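Local coordinates for protein phiAB6 tailspike (Unidentified phage, PDB 5JS4) that probably serves as the trimeric host-recognition spike of its phage, fragmenting the exopolysaccharide of Acinetobacter baumannii, at residues Val639-Val642 with Ser643-Ser647. Residues are numbered along the deposited sequence; the frame is centred on the assembly and turned at random.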
loop_
_atom_site.group_PDB
_atom_site.type_symbol
_atom_site.label_atom_id
_atom_site.label_comp_id
_atom_site.label_asym_id
_atom_site.label_seq_id
_atom_site.Cartn_x
_atom_site.Cartn_y
_atom_site.Cartn_z
ATOM N N VAL A 639 58.290 3.848 -19.723
ATOM C CA VAL A 639 56.970 3.674 -19.134
ATOM C C VAL A 639 56.370 2.511 -19.915
ATOM O O VAL A 639 55.862 2.687 -21.029
ATOM C CB VAL A 639 56.110 4.952 -19.253
ATOM C CG1 VAL A 639 54.765 4.758 -18.574
ATOM C CG2 VAL A 639 56.846 6.149 -18.666
ATOM N N GLU A 640 56.471 1.317 -19.338
ATOM C CA GLU A 640 56.286 0.073 -20.085
ATOM C C GLU A 640 55.243 -0.843 -19.472
ATOM O O GLU A 640 54.960 -0.783 -18.275
ATOM C CB GLU A 640 57.612 -0.686 -20.178
ATOM C CG GLU A 640 58.192 -1.091 -18.832
ATOM C CD GLU A 640 59.364 -2.044 -18.948
ATOM O OE1 GLU A 640 60.075 -2.011 -19.972
ATOM O OE2 GLU A 640 59.577 -2.821 -17.997
ATOM N N ARG A 641 54.711 -1.722 -20.313
ATOM C CA ARG A 641 53.758 -2.733 -19.889
ATOM C C ARG A 641 54.481 -3.886 -19.215
ATOM O O ARG A 641 55.510 -4.362 -19.707
ATOM C CB ARG A 641 52.983 -3.275 -21.086
ATOM C CG ARG A 641 52.236 -2.202 -21.847
ATOM C CD ARG A 641 51.271 -2.778 -22.863
ATOM N NE ARG A 641 51.951 -3.522 -23.925
ATOM C CZ ARG A 641 51.337 -4.076 -24.969
ATOM N NH1 ARG A 641 50.017 -3.996 -25.097
ATOM N NH2 ARG A 641 52.050 -4.727 -25.882
ATOM N N VAL A 642 53.939 -4.336 -18.092
ATOM C CA VAL A 642 54.444 -5.540 -17.446
ATOM C C VAL A 642 53.826 -6.780 -18.092
ATOM O O VAL A 642 52.852 -6.689 -18.844
ATOM C CB VAL A 642 54.189 -5.533 -15.929
ATOM C CG1 VAL A 642 54.762 -4.272 -15.297
ATOM C CG2 VAL A 642 52.708 -5.666 -15.614
ATOM N N SER A 643 54.409 -7.938 -17.797
ATOM C CA SER A 643 53.943 -9.196 -18.361
ATOM C C SER A 643 52.454 -9.390 -18.095
ATOM O O SER A 643 51.994 -9.236 -16.964
ATOM C CB SER A 643 54.729 -10.369 -17.774
ATOM O OG SER A 643 54.302 -11.594 -18.342
ATOM N N GLY A 644 51.705 -9.701 -19.148
ATOM C CA GLY A 644 50.272 -9.949 -19.030
ATOM C C GLY A 644 49.414 -8.736 -19.345
ATOM O O GLY A 644 48.219 -8.872 -19.602
ATOM N N ASN A 645 50.004 -7.544 -19.316
ATOM C CA ASN A 645 49.273 -6.352 -19.712
ATOM C C ASN A 645 49.245 -6.239 -21.230
ATOM O O ASN A 645 50.232 -5.832 -21.838
ATOM C CB ASN A 645 49.890 -5.093 -19.107
ATOM C CG ASN A 645 49.183 -3.833 -19.560
ATOM O OD1 ASN A 645 48.101 -3.894 -20.144
ATOM N ND2 ASN A 645 49.791 -2.686 -19.298
ATOM N N THR A 646 48.108 -6.598 -21.824
ATOM C CA THR A 646 47.924 -6.548 -23.272
ATOM C C THR A 646 47.105 -5.334 -23.693
ATOM O O THR A 646 46.738 -5.198 -24.862
ATOM C CB THR A 646 47.231 -7.824 -23.784
ATOM O OG1 THR A 646 45.963 -7.976 -23.139
ATOM C CG2 THR A 646 48.095 -9.047 -23.502
ATOM N N SER A 647 46.818 -4.452 -22.737
ATOM C CA SER A 647 46.089 -3.223 -23.025
ATOM C C SER A 647 46.996 -2.227 -23.734
ATOM O O SER A 647 48.219 -2.317 -23.644
ATOM C CB SER A 647 45.536 -2.619 -21.735
ATOM O OG SER A 647 44.656 -3.524 -21.093
#
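Arg641, the last residue of strand 636-641, reaches across the turn that follows it and closes the loop by gripping Ser647. Its chain bends at chi3 (-64°), which brings the guanidinium to the far side of the loop, where NH1 donates to Ser647 O at 2.9 Å. The carbonyl oxygen lies nearly in the guanidinium plane, but the nitrogen stands above the plane of that carbonyl, away from its lone pairs. Asn645 O covers one face of the guanidinium and also approaches Arg641 CD at 3.4 Å. Lower down, the Asn645 side chain crosses that of Arg641 at about a right angle, its amide plane turned 62° from the guanidinium, with Asn645 ND2 3.6 Å from Arg641 CG. Val642 begins a type II beta turn, its O accepting from Asn645 N at 3.0 Å. Gly644 holds the third position with a positive phi of 96°, a backbone shape that glycine adopts readily. An Asx turn continues the bend: Asn645 OD1 takes the N-H of Ser647 at 2.9 Å, while ND2 donates to Gly626 O. Both ends of the buried amide are thus held; Asn597 of a neighbouring subunit adds a weak bond to OD1, and Ser600 there packs on Asn645. The loop leads on to strand 649-650, while strand 636-641 runs antiparallel to both 627-633 and 690-699, Arg641 packing on Trp627 of the first and Ala692 of the second.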